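Local coordinates for protein putative phosphosugar isomerase (Clostridium difficile, PDB 3G68) that is a putative phosphosugar isomerase with two SIS domains, probably binding sugar phosphates or related carbohydrate derivatives, at residues Thr40-Ser45 with Met67-Ile72; Ser48-Gln53 with Asp218-Thr223. All coordinates share one frame; numbering follows the deposited sequence.

Contact 1. Residues Thr40-Ser45 with Met67-Ile72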
ATOM      1  N   THR B  40      25.869  11.327 -53.565  1.00 18.41           N
ATOM      2  CA  THR B  40      27.278  11.517 -53.905  1.00 19.18           C
ATOM      3  C   THR B  40      28.019  12.371 -52.887  1.00 19.61           C
ATOM      4  O   THR B  40      27.456  13.311 -52.319  1.00 20.06           O
ATOM      5  CB  THR B  40      27.477  12.099 -55.358  1.00 18.56           C
ATOM      6  OG1 THR B  40      28.866  12.049 -55.709  1.00 19.05           O
ATOM      7  CG2 THR B  40      26.997  13.541 -55.477  1.00 17.62           C
ATOM      8  N   GLY B  41      29.283  12.007 -52.661  1.00 18.03           N
ATOM      9  CA  GLY B  41      30.206  12.721 -51.771  1.00 17.57           C
ATOM     10  C   GLY B  41      31.575  12.045 -51.758  1.00 17.96           C
ATOM     11  O   GLY B  41      31.738  10.969 -52.342  1.00 18.36           O
ATOM     12  N   SER B  42      32.546  12.642 -51.066  1.00 17.81           N
ATOM     13  CA  SER B  42      33.890  12.103 -50.969  1.00 18.46           C
ATOM     14  C   SER B  42      34.138  11.457 -49.606  1.00 17.39           C
ATOM     15  O   SER B  42      33.458  11.762 -48.640  1.00 16.44           O
ATOM     16  CB  SER B  42      34.921  13.216 -51.170  1.00 19.50           C
ATOM     17  OG  SER B  42      34.647  13.931 -52.349  1.00 25.04           O
ATOM     18  N   GLY B  43      35.141  10.594 -49.534  1.00 16.00           N
ATOM     19  CA  GLY B  43      35.538   9.940 -48.275  1.00 17.18           C
ATOM     20  C   GLY B  43      34.395   9.453 -47.394  1.00 15.56           C
ATOM     21  O   GLY B  43      33.549   8.706 -47.857  1.00 15.79           O
ATOM     22  N   THR B  44      34.361   9.914 -46.141  1.00 15.56           N
ATOM     23  CA  THR B  44      33.316   9.550 -45.172  1.00 16.98           C
ATOM     24  C   THR B  44      31.891   9.827 -45.659  1.00 17.12           C
ATOM     25  O   THR B  44      30.961   9.067 -45.336  1.00 18.15           O
ATOM     26  CB  THR B  44      33.637  10.233 -43.814  1.00 17.93           C
ATOM     27  OG1 THR B  44      34.929   9.768 -43.387  1.00 13.10           O
ATOM     28  CG2 THR B  44      32.590   9.938 -42.735  1.00 16.78           C
ATOM     29  N   SER B  45      31.715  10.896 -46.443  1.00 17.83           N
ATOM     30  CA  SER B  45      30.407  11.212 -47.030  1.00 16.85           C
ATOM     31  C   SER B  45      30.050  10.126 -48.046  1.00 16.46           C
ATOM     32  O   SER B  45      28.931   9.588 -48.018  1.00 16.41           O
ATOM     33  CB  SER B  45      30.394  12.602 -47.643  1.00 19.40           C
ATOM     34  OG  SER B  45      30.492  13.557 -46.610  1.00 17.97           O
HETATM   35  N   MSE B  67      27.474   7.205 -55.744  1.00 22.15           N
HETATM   36  CA  MSE B  67      28.584   7.403 -56.649  1.00 24.95           C
HETATM   37  C   MSE B  67      29.615   8.357 -56.111  1.00 22.38           C
HETATM   38  O   MSE B  67      29.266   9.350 -55.480  1.00 22.92           O
HETATM   39  CB  MSE B  67      28.055   8.035 -57.950  1.00 24.98           C
HETATM   40  CG  MSE B  67      26.953   7.280 -58.651  1.00 26.06           C
HETATM   41 SE   MSE B  67      26.376   8.322 -60.189  0.75 34.84          SE
HETATM   42  CE  MSE B  67      24.791   7.297 -60.793  1.00 32.98           C
ATOM     43  N   TYR B  68      30.891   8.068 -56.374  1.00 20.80           N
ATOM     44  CA  TYR B  68      31.955   9.017 -56.092  1.00 20.74           C
ATOM     45  C   TYR B  68      31.725  10.220 -57.032  1.00 21.35           C
ATOM     46  O   TYR B  68      31.233  10.041 -58.150  1.00 20.52           O
ATOM     47  CB  TYR B  68      33.350   8.435 -56.412  1.00 20.42           C
ATOM     48  CG  TYR B  68      33.994   7.520 -55.396  1.00 20.63           C
ATOM     49  CD1 TYR B  68      34.391   8.002 -54.134  1.00 20.71           C
ATOM     50  CD2 TYR B  68      34.322   6.205 -55.727  1.00 20.74           C
ATOM     51  CE1 TYR B  68      35.037   7.173 -53.223  1.00 24.34           C
ATOM     52  CE2 TYR B  68      34.973   5.371 -54.831  1.00 16.90           C
ATOM     53  CZ  TYR B  68      35.334   5.844 -53.571  1.00 19.47           C
ATOM     54  OH  TYR B  68      35.998   4.990 -52.676  1.00 21.29           O
ATOM     55  N   PRO B  69      32.072  11.440 -56.598  1.00 23.47           N
ATOM     56  CA  PRO B  69      31.875  12.594 -57.485  1.00 25.34           C
ATOM     57  C   PRO B  69      32.613  12.468 -58.847  1.00 26.93           C
ATOM     58  O   PRO B  69      32.046  12.857 -59.870  1.00 26.93           O
ATOM     59  CB  PRO B  69      32.423  13.761 -56.667  1.00 24.98           C
ATOM     60  CG  PRO B  69      32.286  13.314 -55.250  1.00 25.34           C
ATOM     61  CD  PRO B  69      32.591  11.854 -55.288  1.00 24.36           C
ATOM     62  N   PHE B  70      33.822  11.891 -58.861  1.00 28.21           N
ATOM     63  CA  PHE B  70      34.562  11.710 -60.142  1.00 29.12           C
ATOM     64  C   PHE B  70      33.826  10.842 -61.173  1.00 31.31           C
ATOM     65  O   PHE B  70      34.124  10.921 -62.360  1.00 33.06           O
ATOM     66  CB  PHE B  70      36.006  11.219 -59.947  1.00 28.27           C
ATOM     67  CG  PHE B  70      36.141   9.821 -59.387  1.00 25.18           C
ATOM     68  CD1 PHE B  70      36.001   8.695 -60.208  1.00 29.63           C
ATOM     69  CD2 PHE B  70      36.483   9.627 -58.046  1.00 26.35           C
ATOM     70  CE1 PHE B  70      36.184   7.390 -59.696  1.00 21.65           C
ATOM     71  CE2 PHE B  70      36.658   8.338 -57.528  1.00 22.58           C
ATOM     72  CZ  PHE B  70      36.505   7.221 -58.358  1.00 24.37           C
HETATM   73  N   MSE B  71      32.895  10.011 -60.711  1.00 32.54           N
HETATM   74  CA  MSE B  71      32.101   9.163 -61.585  1.00 36.73           C
HETATM   75  C   MSE B  71      30.960   9.900 -62.241  1.00 35.11           C
HETATM   76  O   MSE B  71      30.440   9.419 -63.239  1.00 36.38           O
HETATM   77  CB  MSE B  71      31.529   7.972 -60.804  1.00 36.33           C
HETATM   78  CG  MSE B  71      32.577   7.001 -60.264  1.00 38.79           C
HETATM   79 SE   MSE B  71      31.730   5.672 -59.051  0.75 49.03          SE
HETATM   80  CE  MSE B  71      30.307   4.985 -60.313  1.00 42.14           C
ATOM     81  N   ILE B  72      30.551  11.043 -61.672  1.00 33.53           N
ATOM     82  CA  ILE B  72      29.434  11.826 -62.188  1.00 32.71           C
ATOM     83  C   ILE B  72      29.904  12.591 -63.434  1.00 33.07           C
ATOM     84  O   ILE B  72      30.869  13.370 -63.375  1.00 32.51           O
ATOM     85  CB  ILE B  72      28.916  12.867 -61.157  1.00 33.00           C
ATOM     86  CG1 ILE B  72      28.457  12.222 -59.844  1.00 34.78           C
ATOM     87  CG2 ILE B  72      27.798  13.720 -61.792  1.00 28.88           C
ATOM     88  CD1 ILE B  72      27.097  11.554 -59.872  1.00 35.08           C
TER
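Thr-40 meets the backbone of Met-67 through its hydroxyl. OG1 lies anti to the backbone N (chi1 -170°), and Thr-40 OG1 donates to Met-67 O at 2.7 Å. The donor sits above the carbonyl plane, 37° out of it. A CA-H...O contact also joins Thr-40 CA to Met-67 O at 3.3 Å. Thr-40 therefore touches this carbonyl with both its side chain and its backbone. Thr-40 OG1 also packs on the ring of Pro-69, 3.7 Å from CG. Beyond it, Pro-69 CD lies 3.2 Å from Gly-41 O, and this buried carbonyl has no hydrogen-bond partner in the model. Ser-42 OG approaches the same ring carbon, 3.8 Å from Pro-69 CG; its hydrogen bond goes to Ser-97 OG. The contact lies at the C-terminal ends of two neighbouring strands, 36-40 and 63-67, in the parallel sheet of the SIS fold. Helix 43-59 joins them in a beta-alpha-beta crossover. The second segment leaves its strand through a short 3-10 turn at 69-71. After that turn Ile-72 points its CB toward the first segment, and Ile-72 CG1 lies 4.2 Å from Thr-40 OG1. Helix 96-107 packs on the contact, with Ser-97 and Thr-98 on Pro-69 and Ala-101 on Ile-72. Thr-40 is further held by backbone bonds to Val-87 and Val-89.

Contact 2. Residues Ser48-Gln53 with Asp218-Thr223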
ATOM      1  N   SER B  48      28.872   7.039 -46.184  1.00 13.34           N
ATOM      2  CA  SER B  48      27.503   7.130 -45.662  1.00 13.49           C
ATOM      3  C   SER B  48      26.535   6.638 -46.745  1.00 14.15           C
ATOM      4  O   SER B  48      25.633   5.865 -46.451  1.00 15.38           O
ATOM      5  CB  SER B  48      27.163   8.537 -45.143  1.00 12.49           C
ATOM      6  OG  SER B  48      27.008   9.469 -46.203  1.00 19.07           O
ATOM      7  N   GLY B  49      26.767   7.048 -48.001  1.00 13.35           N
ATOM      8  CA  GLY B  49      25.983   6.570 -49.142  1.00 14.09           C
ATOM      9  C   GLY B  49      26.142   5.076 -49.410  1.00 13.55           C
ATOM     10  O   GLY B  49      25.157   4.356 -49.626  1.00 14.41           O
ATOM     11  N   VAL B  50      27.369   4.586 -49.361  1.00 11.58           N
ATOM     12  CA  VAL B  50      27.609   3.162 -49.547  1.00 10.88           C
ATOM     13  C   VAL B  50      26.828   2.355 -48.505  1.00 12.84           C
ATOM     14  O   VAL B  50      26.196   1.350 -48.813  1.00 12.02           O
ATOM     15  CB  VAL B  50      29.115   2.813 -49.410  1.00 11.86           C
ATOM     16  CG1 VAL B  50      29.338   1.317 -49.512  1.00  8.94           C
ATOM     17  CG2 VAL B  50      29.964   3.548 -50.426  1.00 13.89           C
ATOM     18  N   GLN B  51      26.873   2.812 -47.259  1.00 12.72           N
ATOM     19  CA  GLN B  51      26.250   2.079 -46.181  1.00 12.43           C
ATOM     20  C   GLN B  51      24.737   2.056 -46.228  1.00 11.84           C
ATOM     21  O   GLN B  51      24.156   0.994 -46.011  1.00 11.74           O
ATOM     22  CB  GLN B  51      26.697   2.622 -44.808  1.00 12.76           C
ATOM     23  CG  GLN B  51      26.092   1.890 -43.610  1.00 10.81           C
ATOM     24  CD  GLN B  51      26.395   0.419 -43.620  1.00 13.38           C
ATOM     25  OE1 GLN B  51      27.539  -0.006 -43.925  1.00 11.82           O
ATOM     26  NE2 GLN B  51      25.404  -0.380 -43.268  1.00 11.08           N
ATOM     27  N   VAL B  52      24.118   3.200 -46.511  1.00 13.34           N
ATOM     28  CA  VAL B  52      22.651   3.338 -46.462  1.00 13.71           C
ATOM     29  C   VAL B  52      21.939   3.012 -47.787  1.00 15.44           C
ATOM     30  O   VAL B  52      20.769   2.645 -47.780  1.00 14.27           O
ATOM     31  CB  VAL B  52      22.273   4.748 -45.969  1.00 13.58           C
ATOM     32  CG1 VAL B  52      20.776   4.934 -45.879  1.00 14.80           C
ATOM     33  CG2 VAL B  52      22.941   4.960 -44.586  1.00 12.23           C
ATOM     34  N   GLN B  53      22.651   3.094 -48.908  1.00 16.28           N
ATOM     35  CA  GLN B  53      22.036   2.764 -50.195  1.00 17.05           C
ATOM     36  C   GLN B  53      21.237   1.453 -50.197  1.00 16.49           C
ATOM     37  O   GLN B  53      20.121   1.439 -50.735  1.00 17.51           O
ATOM     38  CB  GLN B  53      23.047   2.835 -51.352  1.00 17.35           C
ATOM     39  CG  GLN B  53      22.442   2.511 -52.728  1.00 18.39           C
ATOM     40  CD  GLN B  53      22.312   1.016 -53.004  1.00 22.62           C
ATOM     41  OE1 GLN B  53      23.091   0.210 -52.501  1.00 28.87           O
ATOM     42  NE2 GLN B  53      21.353   0.648 -53.859  1.00 25.00           N
ATOM     43  N   ASP B 218      26.369  -6.350 -45.564  1.00 10.62           N
ATOM     44  CA  ASP B 218      25.384  -5.480 -44.905  1.00 10.86           C
ATOM     45  C   ASP B 218      26.024  -4.276 -44.215  1.00 11.26           C
ATOM     46  O   ASP B 218      25.339  -3.260 -44.017  1.00 12.69           O
ATOM     47  CB  ASP B 218      24.529  -6.254 -43.882  1.00 10.31           C
ATOM     48  CG  ASP B 218      23.628  -7.284 -44.517  1.00 16.18           C
ATOM     49  OD1 ASP B 218      23.319  -7.168 -45.730  1.00 21.70           O
ATOM     50  OD2 ASP B 218      23.215  -8.193 -43.780  1.00 12.12           O
ATOM     51  N   ILE B 219      27.319  -4.394 -43.880  1.00 10.03           N
ATOM     52  CA  ILE B 219      28.082  -3.322 -43.265  1.00 10.72           C
ATOM     53  C   ILE B 219      29.317  -2.945 -44.116  1.00 10.98           C
ATOM     54  O   ILE B 219      30.301  -2.441 -43.612  1.00 10.39           O
ATOM     55  CB  ILE B 219      28.420  -3.629 -41.771  1.00 11.56           C
ATOM     56  CG1 ILE B 219      29.111  -4.977 -41.619  1.00 11.88           C
ATOM     57  CG2 ILE B 219      27.107  -3.496 -40.926  1.00  7.59           C
ATOM     58  CD1 ILE B 219      29.798  -5.217 -40.201  1.00 10.30           C
ATOM     59  N   TYR B 220      29.228  -3.125 -45.432  1.00 11.01           N
ATOM     60  CA  TYR B 220      30.358  -2.789 -46.304  1.00  9.16           C
ATOM     61  C   TYR B 220      30.782  -1.296 -46.209  1.00  9.58           C
ATOM     62  O   TYR B 220      31.947  -0.995 -46.047  1.00  9.81           O
ATOM     63  CB  TYR B 220      30.040  -3.209 -47.754  1.00 10.53           C
ATOM     64  CG  TYR B 220      31.170  -2.926 -48.709  1.00 10.46           C
ATOM     65  CD1 TYR B 220      32.421  -3.474 -48.500  1.00 14.85           C
ATOM     66  CD2 TYR B 220      30.980  -2.091 -49.810  1.00 10.09           C
ATOM     67  CE1 TYR B 220      33.462  -3.212 -49.376  1.00 17.58           C
ATOM     68  CE2 TYR B 220      32.007  -1.800 -50.675  1.00 11.42           C
ATOM     69  CZ  TYR B 220      33.242  -2.365 -50.465  1.00 14.66           C
ATOM     70  OH  TYR B 220      34.261  -2.068 -51.328  1.00 18.78           O
ATOM     71  N   GLY B 221      29.831  -0.384 -46.229  1.00  8.89           N
ATOM     72  CA  GLY B 221      30.146   1.053 -46.099  1.00 10.12           C
ATOM     73  C   GLY B 221      30.849   1.324 -44.769  1.00  9.99           C
ATOM     74  O   GLY B 221      31.870   2.014 -44.737  1.00  8.40           O
ATOM     75  N   ASP B 222      30.296   0.789 -43.678  1.00  9.44           N
ATOM     76  CA  ASP B 222      30.936   0.927 -42.340  1.00 10.05           C
ATOM     77  C   ASP B 222      32.332   0.314 -42.284  1.00  8.33           C
ATOM     78  O   ASP B 222      33.189   0.828 -41.573  1.00  8.97           O
ATOM     79  CB  ASP B 222      30.076   0.301 -41.243  1.00  8.36           C
ATOM     80  CG  ASP B 222      28.803   1.096 -40.960  1.00 13.96           C
ATOM     81  OD1 ASP B 222      28.778   2.342 -41.194  1.00 11.52           O
ATOM     82  OD2 ASP B 222      27.849   0.462 -40.454  1.00 14.11           O
ATOM     83  N   THR B 223      32.563  -0.763 -43.021  1.00  8.26           N
ATOM     84  CA  THR B 223      33.889  -1.433 -43.088  1.00  7.78           C
ATOM     85  C   THR B 223      34.902  -0.516 -43.742  1.00  9.12           C
ATOM     86  O   THR B 223      35.987  -0.343 -43.241  1.00  8.73           O
ATOM     87  CB  THR B 223      33.780  -2.790 -43.808  1.00  8.10           C
ATOM     88  OG1 THR B 223      32.829  -3.588 -43.078  1.00 11.03           O
ATOM     89  CG2 THR B 223      35.132  -3.522 -43.876  1.00  9.97           C
TER
HETATM   90  O   HOH W   1      27.181  -1.250 -47.464  1.00 23.14           O
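Gln-51 of helix 43-59 bonds to one backbone N-H of helix 220-234 and to one carbonyl just before it. These helices hold equivalent places in the two SIS domains: each follows the first strand of its parallel five-stranded sheet. The contact is thus a buried helix-to-helix joint between domains. Its tight part centres on Gly-221. With no side chain there, the CA atoms of Gln-51 and Gly-221 come within 4.0 Å. Val-50 CG1 rests on this bare stretch of helix, 3.5 Å from Gly-221 CA. Beside this close approach a water also bridges the backbones, donating to Val-50 O and accepting from Gly-221 N.

The Gln-51 chain leaves with CG anti to the backbone N and bends at chi2 (58°), which turns CD toward the first turn of the other helix. Gln-51 OE1 accepts from Asp-222 N at 2.9 Å, with an N-H...O angle of 158°. On the other branch, Gln-51 NE2 donates to Asp-218 O at 3.0 Å, in the plane of that carbonyl. The two bonds fix the rotation of the amide. Asp-222 lays its carboxylate over the same amide, the planes only 9° apart, with Asp-222 OD2 3.5 Å from Gln-51 CD. That carboxylate is already engaged: OD1 meets Lys-151 and Tyr-147, and OD2 meets Thr-311. Its charge is therefore probably well balanced.

Packing is looser around Tyr-220 and Asp-218, both partly exposed. Asp-218 has its CB directed away, and OD2 forms a salt bridge with Lys-267. The ring of Tyr-220 meets the first segment at CD2, 3.8 Å from Val-50 CG1.

How the contacts relate
From the N terminus, the chain passes strand 36-40 and enters helix 43-59. Contact 1 uses the strand end and the loop that leads into this helix. It closes a short loop that runs down the helix and back up strand 63-67, so it stays inside the first SIS domain. Contact 2 starts from the same helix, a few residues on. It closes a far longer loop, with 164 residues between its segments, reaching the second sheet's first strand. The two loops cross, because 48-53 lies between 40-45 and 67-72 while its partner, 218-223, lies beyond 67-72. Helix 43-59, whose entry is held by contact 1, carries contact 2 to the other domain; the contact centres are about 13 Å apart.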